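Local coordinates for putative ABC transporter, periplasmic binding protein, amino acid (Neisseria gonorrhoeae, PDB 2YLN) that binds L-cystine as the periplasmic solute receptor of an ABC transporter, and probably hands it to the membrane components for uptake, at residues S144-I156 with I199-L212. The protein carries 1 engineered substitution. Numbering follows the deposited sequence. Where two conformers were deposited one is given.
Sequences SGAVLVAHNDSNI and IEQKRADATLNDEL. With CYS (cysteine), chain C.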
ATOM      1  N   SER A 144      -7.352   6.227   1.058  1.00  5.20           N
ATOM      2  CA  SER A 144      -6.579   7.154   0.283  1.00  6.50           C
ATOM      3  C   SER A 144      -6.889   6.909  -1.202  1.00  5.98           C
ATOM      4  O   SER A 144      -7.658   6.029  -1.560  1.00  9.64           O
ATOM      5  CB  SER A 144      -5.074   6.969   0.577  1.00  7.18           C
ATOM      6  OG  SER A 144      -4.331   8.027   0.011  1.00  7.81           O
ATOM      7  N   GLY A 145      -6.368   7.718  -2.067  1.00  7.95           N
ATOM      8  CA  GLY A 145      -6.586   7.556  -3.519  1.00  8.33           C
ATOM      9  C   GLY A 145      -5.463   8.135  -4.315  1.00  6.55           C
ATOM     10  O   GLY A 145      -4.500   8.698  -3.790  1.00  6.53           O
ATOM     11  N   ALA A 146      -5.557   7.885  -5.601  1.00  7.04           N
ATOM     12  CA  ALA A 146      -4.488   8.102  -6.529  1.00  6.42           C
ATOM     13  C   ALA A 146      -4.367   9.567  -6.989  1.00  6.77           C
ATOM     14  O   ALA A 146      -5.349  10.336  -7.040  1.00  6.91           O
ATOM     15  CB  ALA A 146      -4.663   7.224  -7.759  1.00  8.33           C
ATOM     16  N   VAL A 147      -3.144   9.868  -7.438  1.00  5.38           N
ATOM     17  CA  VAL A 147      -2.833  11.067  -8.167  1.00  5.38           C
ATOM     18  C   VAL A 147      -1.921  10.677  -9.323  1.00  5.33           C
ATOM     19  O   VAL A 147      -1.293   9.601  -9.342  1.00  5.68           O
ATOM     20  CB  VAL A 147      -2.101  12.112  -7.279  1.00  6.03           C
ATOM     21  CG1 VAL A 147      -3.007  12.584  -6.174  1.00  8.30           C
ATOM     22  CG2 VAL A 147      -0.751  11.570  -6.695  1.00  7.16           C
ATOM     23  N   LEU A 148      -1.874  11.587 -10.302  1.00  5.24           N
ATOM     24  CA  LEU A 148      -0.930  11.524 -11.432  1.00  5.67           C
ATOM     25  C   LEU A 148       0.119  12.591 -11.277  1.00  5.42           C
ATOM     26  O   LEU A 148      -0.216  13.750 -11.027  1.00  6.63           O
ATOM     27  CB  LEU A 148      -1.669  11.710 -12.756  1.00  6.28           C
ATOM     28  CG  LEU A 148      -0.920  11.525 -14.041  1.00  7.24           C
ATOM     29  CD1 LEU A 148      -0.497  10.048 -14.230  1.00  7.91           C
ATOM     30  CD2 LEU A 148      -1.776  11.995 -15.215  1.00  8.52           C
ATOM     31  N   VAL A 149       1.369  12.209 -11.418  1.00  5.78           N
ATOM     32  CA  VAL A 149       2.552  13.067 -11.358  1.00  5.99           C
ATOM     33  C   VAL A 149       3.179  13.179 -12.751  1.00  6.68           C
ATOM     34  O   VAL A 149       3.282  12.187 -13.454  1.00  6.42           O
ATOM     35  CB  VAL A 149       3.549  12.528 -10.367  1.00  6.93           C
ATOM     36  CG1 VAL A 149       4.807  13.362 -10.343  1.00  8.76           C
ATOM     37  CG2 VAL A 149       2.906  12.467  -8.939  1.00  8.64           C
ATOM     38  N   ALA A 150       3.551  14.405 -13.093  1.00  7.18           N
ATOM     39  CA  ALA A 150       4.287  14.641 -14.346  1.00  8.48           C
ATOM     40  C   ALA A 150       5.365  15.648 -14.035  1.00  8.41           C
ATOM     41  O   ALA A 150       5.465  16.216 -12.959  1.00  9.28           O
ATOM     42  CB  ALA A 150       3.346  15.134 -15.472  1.00 10.38           C
ATOM     43  N   HIS A 151       6.244  15.898 -15.008  1.00  8.87           N
ATOM     44  CA  HIS A 151       7.264  16.896 -14.842  1.00  9.96           C
ATOM     45  C   HIS A 151       6.637  18.290 -14.816  1.00 10.71           C
ATOM     46  O   HIS A 151       5.627  18.519 -15.469  1.00 12.14           O
ATOM     47  CB  HIS A 151       8.297  16.808 -15.985  1.00 10.99           C
ATOM     48  CG  HIS A 151       9.621  17.481 -15.654  1.00 12.08           C
ATOM     49  ND1 HIS A 151       9.816  18.857 -15.741  1.00 14.48           N
ATOM     50  CD2 HIS A 151      10.779  16.960 -15.153  1.00 14.24           C
ATOM     51  CE1 HIS A 151      11.048  19.133 -15.370  1.00 16.27           C
ATOM     52  NE2 HIS A 151      11.654  18.027 -15.013  1.00 14.83           N
ATOM     53  N   ASN A 152       7.301  19.207 -14.137  1.00 11.96           N
ATOM     54  CA  ASN A 152       6.904  20.611 -14.220  1.00 13.69           C
ATOM     55  C   ASN A 152       6.913  21.027 -15.703  1.00 15.01           C
ATOM     56  O   ASN A 152       7.722  20.524 -16.509  1.00 14.59           O
ATOM     57  CB  ASN A 152       7.889  21.505 -13.507  1.00 15.43           C
ATOM     58  CG  ASN A 152       7.800  21.385 -11.984  1.00 17.55           C
ATOM     59  OD1 ASN A 152       6.795  20.930 -11.424  1.00 23.94           O
ATOM     60  ND2 ASN A 152       8.839  21.878 -11.305  1.00 25.71           N
ATOM     61  N   ASP A 153       5.987  21.886 -16.088  1.00 17.25           N
ATOM     62  CA  ASP A 153       5.866  22.377 -17.487  1.00 18.99           C
ATOM     63  C   ASP A 153       5.393  21.294 -18.475  1.00 18.89           C
ATOM     64  O   ASP A 153       5.456  21.525 -19.652  1.00 22.12           O
ATOM     65  CB  ASP A 153       7.190  23.058 -17.942  1.00 20.34           C
ATOM     66  CG  ASP A 153       7.580  24.164 -16.989  1.00 27.16           C
ATOM     67  OD1 ASP A 153       6.749  25.086 -16.863  1.00 38.42           O
ATOM     68  OD2 ASP A 153       8.636  24.109 -16.313  1.00 37.21           O
ATOM     69  N   SER A 154       4.882  20.170 -18.013  1.00 16.89           N
ATOM     70  CA  SER A 154       4.339  19.108 -18.852  1.00 16.20           C
ATOM     71  C   SER A 154       3.003  19.549 -19.414  1.00 13.82           C
ATOM     72  O   SER A 154       2.217  20.244 -18.725  1.00 17.69           O
ATOM     73  CB  SER A 154       4.173  17.838 -18.033  1.00 15.03           C
ATOM     74  OG  SER A 154       3.623  16.809 -18.812  1.00 15.53           O
ATOM     75  N   ASN A 155       2.649  18.991 -20.566  1.00 13.22           N
ATOM     76  CA  ASN A 155       1.293  19.041 -21.063  1.00 14.14           C
ATOM     77  C   ASN A 155       0.354  17.984 -20.612  1.00 12.87           C
ATOM     78  O   ASN A 155      -0.829  18.073 -20.903  1.00 15.85           O
ATOM     79  CB  ASN A 155       1.237  19.159 -22.568  1.00 18.45           C
ATOM     80  CG  ASN A 155       1.846  20.416 -23.067  1.00 24.76           C
ATOM     81  OD1 ASN A 155       2.017  21.428 -22.322  1.00 26.83           O
ATOM     82  ND2 ASN A 155       2.271  20.374 -24.281  1.00 24.85           N
ATOM     83  N   ILE A 156       0.818  17.092 -19.754  1.00 11.40           N
ATOM     84  CA  ILE A 156      -0.030  16.031 -19.223  1.00 10.61           C
ATOM     85  C   ILE A 156      -0.888  16.609 -18.088  1.00 10.67           C
ATOM     86  O   ILE A 156      -0.339  17.129 -17.110  1.00 12.79           O
ATOM     87  CB  ILE A 156       0.834  14.856 -18.736  1.00 11.45           C
ATOM     88  CG1 ILE A 156       1.551  14.200 -19.951  1.00 13.18           C
ATOM     89  CG2 ILE A 156       0.023  13.847 -17.962  1.00 12.85           C
ATOM     90  CD1 ILE A 156       2.548  13.190 -19.570  1.00 15.00           C
ATOM     91  N   ILE A 199      11.029  10.339 -13.921  1.00  7.90           N
ATOM     92  CA  ILE A 199      10.402  11.578 -14.405  1.00  8.16           C
ATOM     93  C   ILE A 199      11.286  12.770 -14.239  1.00  8.58           C
ATOM     94  O   ILE A 199      11.426  13.589 -15.142  1.00  9.18           O
ATOM     95  CB  ILE A 199       9.038  11.764 -13.691  1.00  8.36           C
ATOM     96  CG1 ILE A 199       8.104  10.588 -13.979  1.00  8.41           C
ATOM     97  CG2 ILE A 199       8.409  13.097 -14.131  1.00 11.15           C
ATOM     98  CD1 ILE A 199       6.832  10.602 -13.094  1.00 11.31           C
ATOM     99  N   GLU A 200      11.980  12.841 -13.111  1.00  8.56           N
ATOM    100  CA  GLU A 200      12.940  13.895 -12.888  1.00  9.38           C
ATOM    101  C   GLU A 200      14.018  13.962 -13.932  1.00  9.20           C
ATOM    102  O   GLU A 200      14.502  15.065 -14.309  1.00 12.55           O
ATOM    103  CB  GLU A 200      13.584  13.788 -11.483  1.00  9.35           C
ATOM    104  CG  GLU A 200      12.624  13.975 -10.353  1.00  9.67           C
ATOM    105  CD  GLU A 200      12.878  13.240  -9.090  1.00 12.07           C
ATOM    106  OE1 GLU A 200      13.934  12.626  -8.917  1.00 13.23           O
ATOM    107  OE2 GLU A 200      11.950  13.369  -8.202  1.00 13.08           O
ATOM    108  N   GLN A 201      14.462  12.814 -14.389  1.00  9.39           N
ATOM    109  CA  GLN A 201      15.516  12.669 -15.366  1.00  9.07           C
ATOM    110  C   GLN A 201      15.019  12.698 -16.816  1.00 10.49           C
ATOM    111  O   GLN A 201      15.811  12.536 -17.715  1.00 11.50           O
ATOM    112  CB  GLN A 201      16.304  11.380 -15.045  1.00  9.94           C
ATOM    113  CG  GLN A 201      17.079  11.470 -13.797  1.00  8.96           C
ATOM    114  CD  GLN A 201      17.794  10.204 -13.406  1.00  8.66           C
ATOM    115  OE1 GLN A 201      17.451   9.142 -13.916  1.00  9.51           O
ATOM    116  NE2 GLN A 201      18.827  10.325 -12.511  1.00  8.92           N
ATOM    117  N   LYS A 202      13.724  12.884 -16.988  1.00 10.22           N
ATOM    118  CA  LYS A 202      13.069  12.915 -18.313  1.00 11.85           C
ATOM    119  C   LYS A 202      13.264  11.584 -19.056  1.00 11.48           C
ATOM    120  O   LYS A 202      13.206  11.509 -20.277  1.00 17.24           O
ATOM    121  CB  LYS A 202      13.477  14.188 -19.103  1.00 13.11           C
ATOM    122  CG  LYS A 202      13.178  15.496 -18.308  1.00 16.58           C
ATOM    123  CD  LYS A 202      13.597  16.767 -19.095  1.00 23.33           C
ATOM    124  CE  LYS A 202      13.292  18.040 -18.329  1.00 28.20           C
ATOM    125  NZ  LYS A 202      13.615  19.292 -19.134  1.00 34.43           N
ATOM    126  N   ARG A 203      13.312  10.490 -18.298  1.00 10.77           N
ATOM    127  CA  ARG A 203      13.345   9.124 -18.798  1.00 11.59           C
ATOM    128  C   ARG A 203      11.963   8.481 -18.818  1.00 11.32           C
ATOM    129  O   ARG A 203      11.796   7.398 -19.372  1.00 13.34           O
ATOM    130  CB  ARG A 203      14.358   8.269 -18.021  1.00 11.64           C
ATOM    131  CG  ARG A 203      15.819   8.823 -18.138  1.00 14.10           C
ATOM    132  CD  ARG A 203      16.818   7.846 -17.676  1.00 18.33           C
ATOM    133  NE  ARG A 203      16.770   7.646 -16.315  1.00 18.15           N
ATOM    134  CZ  ARG A 203      16.903   6.444 -15.717  1.00 20.98           C
ATOM    135  NH1 ARG A 203      16.726   5.302 -16.332  1.00 25.97           N
ATOM    136  NH2 ARG A 203      16.976   6.406 -14.422  1.00 17.30           N
ATOM    137  N   ALA A 204      11.011   9.043 -18.128  1.00  9.34           N
ATOM    138  CA  ALA A 204       9.599   8.740 -18.251  1.00  9.01           C
ATOM    139  C   ALA A 204       8.818  10.016 -18.096  1.00  8.78           C
ATOM    140  O   ALA A 204       9.401  11.020 -17.621  1.00  9.78           O
ATOM    141  CB  ALA A 204       9.171   7.748 -17.200  1.00  8.92           C
ATOM    142  N   ASP A 205       7.544  10.063 -18.418  0.70  8.78           N
ATOM    143  CA  ASP A 205       6.832  11.356 -18.357  0.70  8.90           C
ATOM    144  C   ASP A 205       5.768  11.424 -17.268  0.70  7.37           C
ATOM    145  O   ASP A 205       5.342  12.520 -16.931  0.70  7.98           O
ATOM    146  CB  ASP A 205       6.183  11.654 -19.718  0.70 10.66           C
ATOM    147  CG  ASP A 205       7.194  11.909 -20.812  0.70 13.62           C
ATOM    148  OD1 ASP A 205       8.279  12.420 -20.473  0.70 18.44           O
ATOM    149  OD2 ASP A 205       6.860  11.689 -21.978  0.70 19.87           O
ATOM    150  N   ALA A 206       5.323  10.271 -16.747  1.00  7.21           N
ATOM    151  CA  ALA A 206       4.230  10.274 -15.795  1.00  6.90           C
ATOM    152  C   ALA A 206       4.296   9.082 -14.904  1.00  6.08           C
ATOM    153  O   ALA A 206       4.898   8.081 -15.214  1.00  6.42           O
ATOM    154  CB  ALA A 206       2.884  10.323 -16.505  1.00  8.52           C
ATOM    155  N   THR A 207       3.557   9.175 -13.786  1.00  5.52           N
ATOM    156  CA  THR A 207       3.292   8.042 -12.937  1.00  5.46           C
ATOM    157  C   THR A 207       2.020   8.274 -12.138  1.00  4.69           C
ATOM    158  O   THR A 207       1.766   9.380 -11.695  1.00  5.37           O
ATOM    159  CB  THR A 207       4.466   7.682 -12.005  1.00  5.71           C
ATOM    160  OG1 THR A 207       4.238   6.394 -11.434  1.00  6.13           O
ATOM    161  CG2 THR A 207       4.653   8.686 -10.870  1.00  6.49           C
ATOM    162  N   LEU A 208       1.294   7.200 -11.888  1.00  5.10           N
ATOM    163  CA  LEU A 208       0.190   7.163 -10.937  1.00  4.56           C
ATOM    164  C   LEU A 208       0.673   6.599  -9.631  1.00  4.87           C
ATOM    165  O   LEU A 208       1.396   5.589  -9.600  1.00  4.97           O
ATOM    166  CB  LEU A 208      -0.918   6.253 -11.472  1.00  5.36           C
ATOM    167  CG  LEU A 208      -1.725   6.771 -12.655  1.00  6.35           C
ATOM    168  CD1 LEU A 208      -2.468   5.608 -13.284  1.00  9.60           C
ATOM    169  CD2 LEU A 208      -2.708   7.860 -12.145  1.00  8.97           C
ATOM    170  N   ASN A 209       0.314   7.207  -8.490  1.00  4.27           N
ATOM    171  CA  ASN A 209       0.596   6.591  -7.220  1.00  4.17           C
ATOM    172  C   ASN A 209      -0.332   7.219  -6.186  1.00  4.54           C
ATOM    173  O   ASN A 209      -1.269   7.931  -6.509  1.00  5.81           O
ATOM    174  CB  ASN A 209       2.071   6.681  -6.878  1.00  4.50           C
ATOM    175  CG  ASN A 209       2.560   5.531  -6.028  1.00  4.47           C
ATOM    176  OD1 ASN A 209       2.223   5.399  -4.830  1.00  5.11           O
ATOM    177  ND2 ASN A 209       3.363   4.655  -6.635  1.00  5.37           N
ATOM    178  N   ASP A 210      -0.099   6.909  -4.925  1.00  4.15           N
ATOM    179  CA  ASP A 210      -0.909   7.375  -3.852  1.00  4.48           C
ATOM    180  C   ASP A 210      -0.660   8.828  -3.512  1.00  4.02           C
ATOM    181  O   ASP A 210       0.486   9.252  -3.405  1.00  4.65           O
ATOM    182  CB  ASP A 210      -0.577   6.494  -2.598  1.00  4.46           C
ATOM    183  CG  ASP A 210      -1.385   6.980  -1.409  1.00  5.38           C
ATOM    184  OD1 ASP A 210      -2.584   6.605  -1.340  1.00  5.84           O
ATOM    185  OD2 ASP A 210      -0.828   7.737  -0.589  1.00  5.76           O
ATOM    186  N   GLU A 211      -1.727   9.566  -3.229  0.70  4.92           N
ATOM    187  CA  GLU A 211      -1.600  10.986  -2.896  0.70  5.63           C
ATOM    188  C   GLU A 211      -0.664  11.252  -1.740  0.70  5.21           C
ATOM    189  O   GLU A 211       0.140  12.192  -1.743  0.70  5.46           O
ATOM    190  CB  GLU A 211      -2.969  11.583  -2.597  0.70  6.71           C
ATOM    191  CG  GLU A 211      -2.899  13.069  -2.323  0.70  8.90           C
ATOM    192  CD  GLU A 211      -4.055  13.630  -1.506  0.70 10.01           C
ATOM    193  OE1 GLU A 211      -4.711  12.864  -0.755  0.70 15.94           O
ATOM    194  OE2 GLU A 211      -4.327  14.796  -1.589  0.70 16.39           O
ATOM    195  N   LEU A 212      -0.862  10.484  -0.654  1.00  5.82           N
ATOM    196  CA  LEU A 212      -0.061  10.719   0.551  1.00  5.42           C
ATOM    197  C   LEU A 212       1.404  10.339   0.368  1.00  5.06           C
ATOM    198  O   LEU A 212       2.287  11.026   0.904  1.00  6.22           O
ATOM    199  CB  LEU A 212      -0.672   9.971   1.739  1.00  6.33           C
ATOM    200  CG  LEU A 212      -2.141  10.356   2.023  1.00  8.78           C
ATOM    201  CD1 LEU A 212      -2.712   9.467   3.077  1.00 10.03           C
ATOM    202  CD2 LEU A 212      -2.260  11.800   2.457  1.00 13.27           C
TER
HETATM  203  N   CYS C 600       5.086   0.966  -3.501  0.80  4.38           N
HETATM  204  CA  CYS C 600       4.873   0.321  -4.819  0.80  3.93           C
HETATM  205  C   CYS C 600       4.749   1.436  -5.872  0.80  5.08           C
HETATM  206  O   CYS C 600       4.883   2.624  -5.478  0.80  4.72           O
HETATM  207  CB  CYS C 600       3.617  -0.509  -4.794  0.80  4.87           C
HETATM  208  SG  CYS C 600       2.121   0.541  -4.535  0.80  5.50           S
HETATM  209  OXT CYS C 600       4.540   1.058  -7.008  0.80  7.44           O
HETATM  210  O   HOH W   1      -5.526  10.494   0.187  1.00 12.14           O
HETATM  211  O   HOH W   2       6.026  14.972 -17.760  1.00 21.48           O
HETATM  212  O   HOH W   3      13.949  17.586 -13.724  1.00 30.41           O
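Ser144 OG donates to Asp210 OD1 at 2.6 Å, reaching the syn side of the carboxylate about 20° out of its plane, and also accepts from a water that donates in turn to Glu211 OE1. Asp210 is the N-cap of the helix that follows: its other oxygen, OD2, takes a weak bond from Leu212 N and a further one from Ala213 N. Backbone evidence for the pairing of 146-151 with 206-210 is a ladder of N-H to C=O bonds. Glu211 N to Gly145 O (3.0 Å) joins the first turn of the helix to it, and Val149 N to Thr207 O (2.9 Å) is nearly straight at 174°. Reciprocal bonds at Val147-Asn209 and Val149-Thr207, alternating with the non-hydrogen-bonded pair Leu148-Leu208, establish the antiparallel direction. On one face Leu148 CD1 lies 3.7 Å from Leu208 CD2; on the other, Val147 CG1 packs against Glu211 CB at 3.7 Å, the two side chains crossing at about a right angle.

At the far end, CG of His151 stands anti to the backbone N (chi1 -161°), which swings the ring toward 199-202, with CD2 beside Ile199 O and Lys202 CE over one face, 4.0 Å from its centroid, a CH-pi contact. Water bridges NE2 to Glu200 O, while ND1 donates in the ring plane to Asn152 O.

Asn209 ND2 donates to the O of the bound cysteine (2.8 Å), and its OD1 bonds both Asp210 N and Tyr67 OH, which fixes the amide's rotation. A strand of the lobe's sheet thus ends at the ligand, here running straight into a capped helix; ligand binding at strand ends in the cleft between two lobes is characteristic of family 3 solute-binding proteins, this one closed on its ligand.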